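PDB 1VDM: purine phosphoribosyltransferase from Pyrococcus horikoshii, which probably transfers a phosphoribosyl group from PRPP to a purine base, as type I phosphoribosyltransferases do. Local coordinates for residues D2-T7 with F134-W139; K54-K59 with E100-E105; V89-D94 with I140-E145; S93-T98 with K122-V127. One frame throughout, in Å; residues are numbered along the deposited sequence.

Contact 1: D2-T7 with F134-W139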
loop_
_atom_site.group_PDB
_atom_site.type_symbol
_atom_site.label_atom_id
_atom_site.label_comp_id
_atom_site.label_asym_id
_atom_site.label_seq_id
_atom_site.Cartn_x
_atom_site.Cartn_y
_atom_site.Cartn_z
ATOM N N ASP G 2 -39.956 -9.031 21.100
ATOM C CA ASP G 2 -41.086 -8.925 20.184
ATOM C C ASP G 2 -40.833 -7.887 19.097
ATOM O O ASP G 2 -41.761 -7.235 18.604
ATOM C CB ASP G 2 -42.359 -8.569 20.961
ATOM C CG ASP G 2 -42.120 -7.502 22.022
ATOM O OD1 ASP G 2 -41.674 -6.385 21.667
ATOM O OD2 ASP G 2 -42.381 -7.787 23.214
ATOM N N LYS G 3 -39.562 -7.730 18.743
ATOM C CA LYS G 3 -39.155 -6.801 17.701
ATOM C C LYS G 3 -38.399 -7.576 16.626
ATOM O O LYS G 3 -37.869 -8.664 16.881
ATOM C CB LYS G 3 -38.249 -5.719 18.280
ATOM C CG LYS G 3 -38.955 -4.655 19.084
ATOM C CD LYS G 3 -37.945 -3.687 19.674
ATOM C CE LYS G 3 -38.623 -2.540 20.392
ATOM N NZ LYS G 3 -37.625 -1.627 21.007
ATOM N N VAL G 4 -38.365 -7.031 15.418
ATOM C CA VAL G 4 -37.644 -7.680 14.325
ATOM C C VAL G 4 -36.397 -6.866 13.981
ATOM O O VAL G 4 -36.493 -5.709 13.558
ATOM C CB VAL G 4 -38.530 -7.833 13.058
ATOM C CG1 VAL G 4 -37.679 -8.235 11.852
ATOM C CG2 VAL G 4 -39.578 -8.879 13.304
ATOM N N TYR G 5 -35.233 -7.480 14.183
ATOM C CA TYR G 5 -33.954 -6.821 13.903
ATOM C C TYR G 5 -33.360 -7.240 12.563
ATOM O O TYR G 5 -32.650 -8.236 12.474
ATOM C CB TYR G 5 -32.930 -7.115 15.011
ATOM C CG TYR G 5 -33.352 -6.628 16.366
ATOM C CD1 TYR G 5 -34.270 -7.353 17.133
ATOM C CD2 TYR G 5 -32.876 -5.417 16.868
ATOM C CE1 TYR G 5 -34.705 -6.881 18.368
ATOM C CE2 TYR G 5 -33.306 -4.933 18.101
ATOM C CZ TYR G 5 -34.221 -5.669 18.843
ATOM O OH TYR G 5 -34.671 -5.186 20.045
ATOM N N LEU G 6 -33.652 -6.465 11.531
ATOM C CA LEU G 6 -33.150 -6.687 10.176
ATOM C C LEU G 6 -31.645 -6.408 10.062
ATOM O O LEU G 6 -31.160 -5.334 10.391
ATOM C CB LEU G 6 -33.923 -5.772 9.225
ATOM C CG LEU G 6 -35.273 -6.363 8.811
ATOM C CD1 LEU G 6 -35.897 -5.618 7.629
ATOM C CD2 LEU G 6 -35.175 -7.829 8.391
ATOM N N THR G 7 -30.862 -7.374 9.569
ATOM C CA THR G 7 -29.414 -7.178 9.364
ATOM C C THR G 7 -29.162 -6.375 8.086
ATOM O O THR G 7 -30.064 -6.209 7.263
ATOM C CB THR G 7 -28.664 -8.499 9.179
ATOM O OG1 THR G 7 -29.022 -9.070 7.918
ATOM C CG2 THR G 7 -28.984 -9.456 10.285
ATOM N N PHE G 134 -40.525 -7.877 3.118
ATOM C CA PHE G 134 -40.907 -8.408 4.420
ATOM C C PHE G 134 -42.315 -8.055 4.892
ATOM O O PHE G 134 -42.793 -6.931 4.721
ATOM C CB PHE G 134 -39.878 -7.988 5.474
ATOM C CG PHE G 134 -38.469 -8.384 5.135
ATOM C CD1 PHE G 134 -37.516 -7.415 4.820
ATOM C CD2 PHE G 134 -38.090 -9.724 5.133
ATOM C CE1 PHE G 134 -36.206 -7.780 4.507
ATOM C CE2 PHE G 134 -36.778 -10.102 4.820
ATOM C CZ PHE G 134 -35.837 -9.130 4.507
ATOM N N ARG G 135 -42.958 -9.050 5.494
ATOM C CA ARG G 135 -44.275 -8.853 6.053
ATOM C C ARG G 135 -44.274 -9.285 7.505
ATOM O O ARG G 135 -43.844 -10.376 7.856
ATOM C CB ARG G 135 -45.264 -9.704 5.255
ATOM C CG ARG G 135 -46.702 -9.547 5.754
ATOM C CD ARG G 135 -47.603 -10.696 5.284
ATOM N NE ARG G 135 -48.888 -10.180 4.802
ATOM C CZ ARG G 135 -49.992 -10.545 5.479
ATOM N NH1 ARG G 135 -49.891 -11.330 6.538
ATOM N NH2 ARG G 135 -51.189 -10.114 5.074
ATOM N N THR G 136 -44.698 -8.358 8.355
ATOM C CA THR G 136 -44.678 -8.605 9.795
ATOM C C THR G 136 -45.632 -7.681 10.542
ATOM O O THR G 136 -46.053 -6.651 10.016
ATOM C CB THR G 136 -43.247 -8.397 10.386
ATOM O OG1 THR G 136 -43.235 -8.775 11.769
ATOM C CG2 THR G 136 -42.829 -6.932 10.273
ATOM N N GLU G 137 -45.971 -8.058 11.770
ATOM C CA GLU G 137 -46.850 -7.237 12.595
ATOM C C GLU G 137 -46.032 -6.605 13.721
ATOM O O GLU G 137 -46.476 -5.660 14.377
ATOM C CB GLU G 137 -47.984 -8.084 13.175
ATOM C CG GLU G 137 -48.968 -8.612 12.126
ATOM C CD GLU G 137 -50.110 -9.428 12.736
ATOM O OE1 GLU G 137 -50.974 -9.917 11.967
ATOM O OE2 GLU G 137 -50.144 -9.580 13.981
ATOM N N LYS G 138 -44.824 -7.126 13.925
ATOM C CA LYS G 138 -43.938 -6.624 14.964
ATOM C C LYS G 138 -43.305 -5.299 14.578
ATOM O O LYS G 138 -43.419 -4.846 13.433
ATOM C CB LYS G 138 -42.825 -7.628 15.243
ATOM C CG LYS G 138 -43.293 -8.972 15.753
ATOM C CD LYS G 138 -42.103 -9.783 16.224
ATOM C CE LYS G 138 -42.510 -11.167 16.672
ATOM N NZ LYS G 138 -41.315 -11.972 17.051
ATOM N N TRP G 139 -42.650 -4.664 15.546
ATOM C CA TRP G 139 -41.961 -3.415 15.266
ATOM C C TRP G 139 -40.598 -3.814 14.690
ATOM O O TRP G 139 -39.918 -4.708 15.221
ATOM C CB TRP G 139 -41.784 -2.579 16.534
ATOM C CG TRP G 139 -40.955 -1.341 16.315
ATOM C CD1 TRP G 139 -39.607 -1.214 16.497
ATOM C CD2 TRP G 139 -41.413 -0.071 15.832
ATOM N NE1 TRP G 139 -39.196 0.055 16.157
ATOM C CE2 TRP G 139 -40.285 0.778 15.747
ATOM C CE3 TRP G 139 -42.667 0.434 15.461
ATOM C CZ2 TRP G 139 -40.372 2.102 15.309
ATOM C CZ3 TRP G 139 -42.753 1.754 15.024
ATOM C CH2 TRP G 139 -41.610 2.571 14.953
#

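Contact 2: K54-K59 with E100-E105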
loop_
_atom_site.group_PDB
_atom_site.type_symbol
_atom_site.label_atom_id
_atom_site.label_comp_id
_atom_site.label_asym_id
_atom_site.label_seq_id
_atom_site.Cartn_x
_atom_site.Cartn_y
_atom_site.Cartn_z
ATOM N N LYS G 54 -34.915 12.318 -5.475
ATOM C CA LYS G 54 -35.560 13.444 -4.819
ATOM C C LYS G 54 -35.887 13.034 -3.384
ATOM O O LYS G 54 -36.279 11.894 -3.128
ATOM C CB LYS G 54 -36.825 13.854 -5.576
ATOM C CG LYS G 54 -36.521 14.619 -6.853
ATOM C CD LYS G 54 -37.778 15.099 -7.555
ATOM C CE LYS G 54 -37.429 15.959 -8.767
ATOM N NZ LYS G 54 -36.637 17.167 -8.392
ATOM N N VAL G 55 -35.697 13.953 -2.444
ATOM C CA VAL G 55 -35.968 13.650 -1.050
ATOM C C VAL G 55 -37.156 14.408 -0.473
ATOM O O VAL G 55 -37.315 15.614 -0.688
ATOM C CB VAL G 55 -34.736 13.936 -0.178
ATOM C CG1 VAL G 55 -35.066 13.708 1.287
ATOM C CG2 VAL G 55 -33.591 13.034 -0.604
ATOM N N ILE G 56 -38.001 13.684 0.254
ATOM C CA ILE G 56 -39.156 14.292 0.898
ATOM C C ILE G 56 -39.176 13.853 2.358
ATOM O O ILE G 56 -38.846 12.709 2.672
ATOM C CB ILE G 56 -40.483 13.880 0.209
ATOM C CG1 ILE G 56 -41.613 14.791 0.697
ATOM C CG2 ILE G 56 -40.800 12.416 0.500
ATOM C CD1 ILE G 56 -42.860 14.766 -0.172
ATOM N N ASP G 57 -39.531 14.772 3.250
ATOM C CA ASP G 57 -39.603 14.466 4.678
ATOM C C ASP G 57 -40.965 14.902 5.199
ATOM O O ASP G 57 -41.323 16.080 5.130
ATOM C CB ASP G 57 -38.493 15.194 5.454
ATOM C CG ASP G 57 -38.222 14.576 6.830
ATOM O OD1 ASP G 57 -37.246 15.006 7.494
ATOM O OD2 ASP G 57 -38.972 13.662 7.248
ATOM N N VAL G 58 -41.727 13.939 5.701
ATOM C CA VAL G 58 -43.050 14.218 6.246
ATOM C C VAL G 58 -43.020 13.988 7.751
ATOM O O VAL G 58 -42.525 12.967 8.223
ATOM C CB VAL G 58 -44.118 13.311 5.608
ATOM C CG1 VAL G 58 -45.485 13.655 6.163
ATOM C CG2 VAL G 58 -44.106 13.480 4.097
ATOM N N LYS G 59 -43.545 14.945 8.503
ATOM C CA LYS G 59 -43.555 14.818 9.953
ATOM C C LYS G 59 -44.955 15.051 10.526
ATOM O O LYS G 59 -45.793 15.716 9.934
ATOM C CB LYS G 59 -42.580 15.844 10.531
ATOM C CG LYS G 59 -41.448 15.185 11.324
ATOM C CD LYS G 59 -40.146 15.984 11.249
ATOM C CE LYS G 59 -39.068 15.272 10.425
ATOM N NZ LYS G 59 -38.209 16.262 9.779
ATOM N N GLU G 100 -49.453 8.077 2.006
ATOM C CA GLU G 100 -50.566 8.792 1.383
ATOM C C GLU G 100 -50.236 10.269 1.186
ATOM O O GLU G 100 -50.575 10.854 0.157
ATOM C CB GLU G 100 -51.847 8.631 2.209
ATOM C CG GLU G 100 -52.465 7.248 2.062
ATOM C CD GLU G 100 -53.809 7.107 2.755
ATOM O OE1 GLU G 100 -54.390 5.997 2.688
ATOM O OE2 GLU G 100 -54.284 8.097 3.360
ATOM N N VAL G 101 -49.568 10.872 2.161
ATOM C CA VAL G 101 -49.192 12.273 2.042
ATOM C C VAL G 101 -48.218 12.444 0.874
ATOM O O VAL G 101 -48.308 13.403 0.107
ATOM C CB VAL G 101 -48.506 12.780 3.318
ATOM C CG1 VAL G 101 -48.133 14.245 3.159
ATOM C CG2 VAL G 101 -49.426 12.595 4.510
ATOM N N VAL G 102 -47.285 11.502 0.745
ATOM C CA VAL G 102 -46.287 11.546 -0.324
ATOM C C VAL G 102 -46.895 11.306 -1.704
ATOM O O VAL G 102 -46.441 11.885 -2.687
ATOM C CB VAL G 102 -45.158 10.512 -0.079
ATOM C CG1 VAL G 102 -44.161 10.545 -1.213
ATOM C CG2 VAL G 102 -44.464 10.815 1.224
ATOM N N ILE G 103 -47.915 10.458 -1.788
ATOM C CA ILE G 103 -48.543 10.191 -3.074
ATOM C C ILE G 103 -49.294 11.424 -3.557
ATOM O O ILE G 103 -49.538 11.583 -4.750
ATOM C CB ILE G 103 -49.515 9.001 -2.992
ATOM C CG1 ILE G 103 -48.749 7.746 -2.574
ATOM C CG2 ILE G 103 -50.178 8.770 -4.340
ATOM C CD1 ILE G 103 -49.611 6.517 -2.448
ATOM N N GLU G 104 -49.647 12.305 -2.627
ATOM C CA GLU G 104 -50.365 13.529 -2.972
ATOM C C GLU G 104 -49.417 14.629 -3.438
ATOM O O GLU G 104 -49.800 15.503 -4.213
ATOM C CB GLU G 104 -51.188 14.023 -1.776
ATOM C CG GLU G 104 -52.517 13.306 -1.603
ATOM C CD GLU G 104 -53.544 13.715 -2.650
ATOM O OE1 GLU G 104 -54.593 13.040 -2.752
ATOM O OE2 GLU G 104 -53.308 14.716 -3.365
ATOM N N GLU G 105 -48.184 14.596 -2.952
ATOM C CA GLU G 105 -47.204 15.592 -3.359
ATOM C C GLU G 105 -46.652 15.206 -4.734
ATOM O O GLU G 105 -46.219 16.062 -5.511
ATOM C CB GLU G 105 -46.073 15.668 -2.329
ATOM C CG GLU G 105 -46.527 16.118 -0.948
ATOM C CD GLU G 105 -47.222 17.467 -0.975
ATOM O OE1 GLU G 105 -46.591 18.453 -1.417
ATOM O OE2 GLU G 105 -48.399 17.539 -0.559
#

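Contact 3: V89-D94 with I140-E145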
loop_
_atom_site.group_PDB
_atom_site.type_symbol
_atom_site.label_atom_id
_atom_site.label_comp_id
_atom_site.label_asym_id
_atom_site.label_seq_id
_atom_site.Cartn_x
_atom_site.Cartn_y
_atom_site.Cartn_z
ATOM N N VAL G 89 -39.772 5.285 -2.637
ATOM C CA VAL G 89 -39.065 4.306 -1.826
ATOM C C VAL G 89 -39.123 4.668 -0.357
ATOM O O VAL G 89 -38.814 5.793 0.032
ATOM C CB VAL G 89 -37.588 4.194 -2.254
ATOM C CG1 VAL G 89 -36.903 3.075 -1.481
ATOM C CG2 VAL G 89 -37.506 3.945 -3.752
ATOM N N ASP G 90 -39.525 3.698 0.453
ATOM C CA ASP G 90 -39.650 3.887 1.889
ATOM C C ASP G 90 -39.254 2.563 2.529
ATOM O O ASP G 90 -39.271 1.530 1.865
ATOM C CB ASP G 90 -41.100 4.262 2.218
ATOM C CG ASP G 90 -41.266 4.812 3.626
ATOM O OD1 ASP G 90 -40.416 5.630 4.062
ATOM O OD2 ASP G 90 -42.268 4.435 4.293
ATOM N N ASP G 91 -38.886 2.584 3.804
ATOM C CA ASP G 91 -38.434 1.354 4.460
ATOM C C ASP G 91 -39.578 0.377 4.771
ATOM O O ASP G 91 -39.457 -0.833 4.625
ATOM C CB ASP G 91 -37.631 1.698 5.731
ATOM C CG ASP G 91 -38.392 2.681 6.621
ATOM O OD1 ASP G 91 -39.369 3.256 6.138
ATOM O OD2 ASP G 91 -37.970 2.895 7.757
ATOM N N VAL G 92 -40.711 0.926 5.248
ATOM C CA VAL G 92 -41.829 0.045 5.569
ATOM C C VAL G 92 -43.170 0.783 5.587
ATOM O O VAL G 92 -43.278 1.948 5.944
ATOM C CB VAL G 92 -41.569 -0.589 6.936
ATOM C CG1 VAL G 92 -41.533 0.492 8.014
ATOM C CG2 VAL G 92 -42.665 -1.585 7.266
ATOM N N SER G 93 -44.212 0.056 5.143
ATOM C CA SER G 93 -45.555 0.621 5.156
ATOM C C SER G 93 -46.331 0.149 6.387
ATOM O O SER G 93 -46.900 -0.933 6.422
ATOM C CB SER G 93 -46.265 0.139 3.888
ATOM O OG SER G 93 -47.338 1.026 3.575
ATOM N N ASP G 94 -46.308 0.983 7.447
ATOM C CA ASP G 94 -46.979 0.582 8.676
ATOM C C ASP G 94 -48.475 0.893 8.631
ATOM O O ASP G 94 -49.319 0.018 8.513
ATOM C CB ASP G 94 -46.334 1.303 9.857
ATOM C CG ASP G 94 -46.661 0.532 11.127
ATOM O OD1 ASP G 94 -45.918 0.684 12.096
ATOM O OD2 ASP G 94 -47.642 -0.207 11.133
ATOM N N ILE G 140 -40.218 -3.170 13.589
ATOM C CA ILE G 140 -38.951 -3.480 12.940
ATOM C C ILE G 140 -37.825 -2.511 13.278
ATOM O O ILE G 140 -37.954 -1.298 13.091
ATOM C CB ILE G 140 -39.085 -3.491 11.400
ATOM C CG1 ILE G 140 -40.277 -4.338 10.977
ATOM C CG2 ILE G 140 -37.811 -4.067 10.774
ATOM C CD1 ILE G 140 -40.590 -4.219 9.517
ATOM N N VAL G 141 -36.722 -3.057 13.780
ATOM C CA VAL G 141 -35.553 -2.238 14.077
ATOM C C VAL G 141 -34.598 -2.457 12.913
ATOM O O VAL G 141 -34.065 -3.549 12.735
ATOM C CB VAL G 141 -34.839 -2.663 15.375
ATOM C CG1 VAL G 141 -33.648 -1.757 15.613
ATOM C CG2 VAL G 141 -35.802 -2.599 16.552
ATOM N N PHE G 142 -34.405 -1.423 12.106
ATOM C CA PHE G 142 -33.511 -1.518 10.960
ATOM C C PHE G 142 -32.032 -1.476 11.367
ATOM O O PHE G 142 -31.691 -1.041 12.474
ATOM C CB PHE G 142 -33.838 -0.412 9.957
ATOM C CG PHE G 142 -35.159 -0.593 9.285
ATOM C CD1 PHE G 142 -36.269 0.155 9.677
ATOM C CD2 PHE G 142 -35.308 -1.535 8.268
ATOM C CE1 PHE G 142 -37.517 -0.029 9.059
ATOM C CE2 PHE G 142 -36.553 -1.728 7.645
ATOM C CZ PHE G 142 -37.657 -0.974 8.041
ATOM N N PRO G 143 -31.132 -1.919 10.461
ATOM C CA PRO G 143 -29.685 -1.949 10.719
ATOM C C PRO G 143 -29.093 -0.580 11.037
ATOM O O PRO G 143 -28.063 -0.486 11.698
ATOM C CB PRO G 143 -29.104 -2.518 9.424
ATOM C CG PRO G 143 -30.270 -3.069 8.686
ATOM C CD PRO G 143 -31.402 -2.180 9.037
ATOM N N TRP G 144 -29.743 0.476 10.562
ATOM C CA TRP G 144 -29.260 1.838 10.790
ATOM C C TRP G 144 -29.928 2.562 11.965
ATOM O O TRP G 144 -29.757 3.771 12.135
ATOM C CB TRP G 144 -29.456 2.663 9.521
ATOM C CG TRP G 144 -30.885 2.884 9.168
ATOM C CD1 TRP G 144 -31.710 3.876 9.640
ATOM C CD2 TRP G 144 -31.677 2.106 8.253
ATOM N NE1 TRP G 144 -32.972 3.761 9.069
ATOM C CE2 TRP G 144 -32.974 2.685 8.217
ATOM C CE3 TRP G 144 -31.418 0.982 7.462
ATOM C CZ2 TRP G 144 -34.000 2.174 7.418
ATOM C CZ3 TRP G 144 -32.448 0.473 6.663
ATOM C CH2 TRP G 144 -33.719 1.071 6.651
ATOM N N GLU G 145 -30.698 1.832 12.764
ATOM C CA GLU G 145 -31.377 2.439 13.905
ATOM C C GLU G 145 -30.741 2.073 15.244
ATOM O O GLU G 145 -30.239 0.970 15.420
ATOM C CB GLU G 145 -32.859 2.055 13.881
ATOM C CG GLU G 145 -33.658 2.887 12.888
ATOM C CD GLU G 145 -35.064 2.354 12.625
ATOM O OE1 GLU G 145 -35.863 3.102 12.015
ATOM O OE2 GLU G 145 -35.362 1.199 13.014
#

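Contact 4: S93-T98 with K122-V127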
loop_
_atom_site.group_PDB
_atom_site.type_symbol
_atom_site.label_atom_id
_atom_site.label_comp_id
_atom_site.label_asym_id
_atom_site.label_seq_id
_atom_site.Cartn_x
_atom_site.Cartn_y
_atom_site.Cartn_z
ATOM N N SER G 93 -44.212 0.056 5.143
ATOM C CA SER G 93 -45.555 0.621 5.156
ATOM C C SER G 93 -46.331 0.149 6.387
ATOM O O SER G 93 -46.900 -0.933 6.422
ATOM C CB SER G 93 -46.265 0.139 3.888
ATOM O OG SER G 93 -47.338 1.026 3.575
ATOM N N ASP G 94 -46.308 0.983 7.447
ATOM C CA ASP G 94 -46.979 0.582 8.676
ATOM C C ASP G 94 -48.475 0.893 8.631
ATOM O O ASP G 94 -49.319 0.018 8.513
ATOM C CB ASP G 94 -46.334 1.303 9.857
ATOM C CG ASP G 94 -46.661 0.532 11.127
ATOM O OD1 ASP G 94 -45.918 0.684 12.096
ATOM O OD2 ASP G 94 -47.642 -0.207 11.133
ATOM N N THR G 95 -48.809 2.189 8.779
ATOM C CA THR G 95 -50.210 2.567 8.660
ATOM C C THR G 95 -50.535 3.124 7.275
ATOM O O THR G 95 -51.682 3.154 6.845
ATOM C CB THR G 95 -50.530 3.610 9.734
ATOM O OG1 THR G 95 -49.721 4.773 9.521
ATOM C CG2 THR G 95 -50.227 3.038 11.122
ATOM N N GLY G 96 -49.493 3.554 6.569
ATOM C CA GLY G 96 -49.667 4.109 5.238
ATOM C C GLY G 96 -49.925 5.593 5.335
ATOM O O GLY G 96 -50.205 6.277 4.349
ATOM N N LYS G 97 -49.823 6.086 6.558
ATOM C CA LYS G 97 -50.044 7.485 6.849
ATOM C C LYS G 97 -49.103 8.365 6.020
ATOM O O LYS G 97 -49.554 9.199 5.233
ATOM C CB LYS G 97 -49.826 7.703 8.347
ATOM C CG LYS G 97 -50.167 9.080 8.878
ATOM C CD LYS G 97 -49.805 9.178 10.363
ATOM C CE LYS G 97 -48.320 8.888 10.600
ATOM N NZ LYS G 97 -47.948 8.891 12.044
ATOM N N THR G 98 -47.799 8.162 6.183
ATOM C CA THR G 98 -46.804 8.954 5.467
ATOM C C THR G 98 -46.896 8.793 3.954
ATOM O O THR G 98 -46.830 9.773 3.208
ATOM C CB THR G 98 -45.376 8.584 5.908
ATOM O OG1 THR G 98 -45.246 8.774 7.321
ATOM C CG2 THR G 98 -44.363 9.461 5.202
ATOM N N LYS G 122 -46.791 -3.846 6.824
ATOM C CA LYS G 122 -47.568 -4.441 7.899
ATOM C C LYS G 122 -48.996 -4.634 7.383
ATOM O O LYS G 122 -49.556 -3.749 6.732
ATOM C CB LYS G 122 -47.493 -3.546 9.134
ATOM C CG LYS G 122 -46.111 -3.609 9.780
ATOM C CD LYS G 122 -45.889 -2.527 10.805
ATOM C CE LYS G 122 -44.617 -2.787 11.592
ATOM N NZ LYS G 122 -44.427 -1.792 12.678
ATOM N N PRO G 123 -49.590 -5.809 7.654
ATOM C CA PRO G 123 -50.940 -6.233 7.257
ATOM C C PRO G 123 -52.058 -5.191 7.188
ATOM O O PRO G 123 -52.879 -5.211 6.271
ATOM C CB PRO G 123 -51.256 -7.342 8.256
ATOM C CG PRO G 123 -49.928 -7.967 8.482
ATOM C CD PRO G 123 -49.018 -6.762 8.624
ATOM N N TRP G 124 -52.087 -4.278 8.145
ATOM C CA TRP G 124 -53.146 -3.285 8.198
ATOM C C TRP G 124 -52.969 -2.009 7.402
ATOM O O TRP G 124 -53.929 -1.258 7.225
ATOM C CB TRP G 124 -53.386 -2.890 9.651
ATOM C CG TRP G 124 -52.134 -2.545 10.369
ATOM C CD1 TRP G 124 -51.429 -1.387 10.271
ATOM C CD2 TRP G 124 -51.409 -3.386 11.277
ATOM N NE1 TRP G 124 -50.307 -1.448 11.061
ATOM C CE2 TRP G 124 -50.269 -2.665 11.690
ATOM C CE3 TRP G 124 -51.612 -4.679 11.781
ATOM C CZ2 TRP G 124 -49.331 -3.194 12.587
ATOM C CZ3 TRP G 124 -50.680 -5.205 12.671
ATOM C CH2 TRP G 124 -49.553 -4.462 13.065
ATOM N N THR G 125 -51.755 -1.757 6.925
ATOM C CA THR G 125 -51.464 -0.544 6.161
ATOM C C THR G 125 -52.570 -0.160 5.170
ATOM O O THR G 125 -53.241 -1.019 4.600
ATOM C CB THR G 125 -50.159 -0.708 5.370
ATOM O OG1 THR G 125 -49.850 0.522 4.707
ATOM C CG2 THR G 125 -50.306 -1.801 4.330
ATOM N N SER G 126 -52.752 1.140 4.969
ATOM C CA SER G 126 -53.756 1.629 4.038
ATOM C C SER G 126 -53.121 1.829 2.663
ATOM O O SER G 126 -53.781 2.265 1.720
ATOM C CB SER G 126 -54.341 2.954 4.529
ATOM O OG SER G 126 -53.383 3.996 4.449
ATOM N N VAL G 127 -51.828 1.524 2.565
ATOM C CA VAL G 127 -51.094 1.651 1.309
ATOM C C VAL G 127 -50.164 0.464 1.108
ATOM O O VAL G 127 -49.011 0.473 1.557
ATOM C CB VAL G 127 -50.250 2.950 1.258
ATOM C CG1 VAL G 127 -49.309 2.912 0.065
ATOM C CG2 VAL G 127 -51.162 4.157 1.140
#

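Contact 1: D2-T7 with F134-W139
Val4 of strand 3-5 and Leu6 just after it meet Trp139 and Phe134 in a mixed contact, one backbone hydrogen bond at the edge of a two-stranded parallel sheet and an apolar patch further on. The bond runs from Val4 N to Trp139 O, 2.8 Å long and nearly straight at 168°. Beside it, CG1 of Val4 is anti to the backbone N (chi1 168°), which leaves CG2 beside that N and turned to the other segment. There it touches Lys138 CD and Thr136 OG1, with the extended Lys138 chain crossing the valine at about a right angle. Lys138 CD also lies 3.5 Å from Asp2 O. Thr136 OG1 accepts from Lys138 N at 3.1 Å, an ST turn that fixes the bend carrying this lysine. Met1 of a second subunit packs on Val4, Phe134 and Thr136. Deeper in, Leu6 sets CD2 over one face of the Phe134 ring, 4.2 Å from its centroid and shifted toward the rim, a CH-pi contact. Its other methyl, CD1, reaches rim atom CD1 of Phe134 at 3.7 Å. An alanine here, lacking CG and both methyls, would probably cost the ring its CH-pi partner and leave a gap beside it. Leu6 also packs on Phe142 and on Ile140 of strand 139-141, while Phe134 lies against Ala120 of strand 120-121.

Contact 2: K54-K59 with E100-E105
Ile56 is the first residue of strand 54-59 to reach helix 100-105, and it does so with two branches. CG2 comes 4.1 Å from Val102 CG2, the two side chains passing alongside with opposite headings. CG1 is anti to the backbone N (chi1 -167°), and with chi2 also extended (163°) CD1 arrives at the aliphatic part of Glu105, with CB and CG of the glutamate each 4.0 Å away. Asp57 points away from the helix, and on that far face its OD1 is met by Lys59 NZ at 2.8 Å, from above the carboxylate plane, in a salt bridge. Val58 returns to the helix and spreads its methyls over two neighbours. CG1 touches Val101 CG1 at 4.0 Å, and CG2 touches Val102 CG2 at 3.9 Å. Val102 CG2 is thus held between Ile56 and Val58, and every contact across the interface is between carbon atoms. The axes of these two segments approach to 9.6 Å, with 134° between their N-to-C directions, a helix laid across one face of an alpha/beta sheet. Glu105 sends its carboxylate elsewhere, to a salt bridge with Lys108. Around this layer, Val102 also rests on Val33 of strand 29-33, and Val101 on Pro71 of strand 70-73.

Contact 3: V89-D94 with I140-E145
The Phe142 ring takes Val92 at its edge, with CB near the ring plane and 4.1 Å from CZ. Ile140 CG2 lies over one face, displaced toward the rim, and Glu145 CD sits in plane at another part of the edge. Asp91 approaches the same ring obliquely, its OD2 3.2 Å from CE1 and its carboxylate turned 28° from the ring plane. Asp91 CB lies 3.5 Å from Phe142 CZ, and CG, set between the backbone N and the carbonyl carbon (chi1 50°), comes next to CE1. The Trp144 indole carries Phe142 CB on one face, 3.4 Å above the plane, and receives Asp91 CB at its edge, 4.0 Å from CZ2. Separately from the rings, Val92 CG2 touches Ile140 CD1 at 4.0 Å. A type I turn from Phe142 to Glu145 presents both aromatics, and Glu145 OE2 ties it by accepting from Phe142 N at 2.9 Å. Asp91 OD1 also takes a weak bond from Val92 N. From the same turn, Pro143 O accepts from Trp9 NE1 of a third subunit. Asp90 and Asp91 lie at the C-terminal end of strand 85-90, a central strand of the main sheet, and match the paired acidic residues of the PRPP motif of type I phosphoribosyltransferases, so the aromatic turn packs against the second acidic residue of what is probably the PRPP site.

Contact 4: S93-T98 with K122-V127
The carboxylate of Asp94 reaches Lys122 and Trp124 at the start of the segment Asp94-Thr98, a loop running into helix 97-107 that matches the PRPP-binding loop of type I phosphoribosyltransferases and would be expected to hold the 5'-phosphate. CB of Asp94 points away overall, but CG, anti to the backbone N (chi1 -159°), lies back toward the lysine. Trp124 NE1 meets OD2 at 2.9 Å, nearly in line with the C-O bond, the indole being turned 34° from the carboxylate plane. Lys122, extended beyond CG, brings NZ to OD1 at 2.9 Å from well above that plane, completing a salt bridge. Lys122 CB lies over one face of the indole, toward its rim. An alanine in place of Asp94 would probably leave Trp124 NE1 and Lys122 NZ without these partners and free both side chains to turn. Nearby, Thr125 OG1 donates to Ser93 OG at 2.8 Å, and Ser93 OG donates in turn to Val127 O at 2.7 Å. Thr125 OG1 also accepts from Val127 N in an ST turn, so the buried hydroxyls form a directed chain. Gly96, at phi 88°, lies so close to Ser126 and Val127 that a CB would clash. Ser126 OG reaches Glu100 of the following helix. The backbones are tied by Lys122 N to Ser93 O, and by Ser126 N, which sits above the carbonyl plane of Thr95 O at 3.0 Å.

Contacts 3 and 4 share Ser93 and Asp94, their centres 12 Å apart, and together take in the acidic pair and the loop of the presumed PRPP site. Contact 1 adjoins contact 3, centres 9 Å apart, because strand 3-5 runs on beside strand 139-141; Val4 O and Val141 N are 2.7 Å apart, a probable hydrogen bond. It also backs contact 4, where Lys122 and Pro123 pack against the backbone of Thr136. Contact 2 lies on the far side of the chain's centre from contact 1, about 24 Å between centres, yet helix 97-107 joins it to contact 4: Glu100 CG packs 3.5 Å from Val127 CG2.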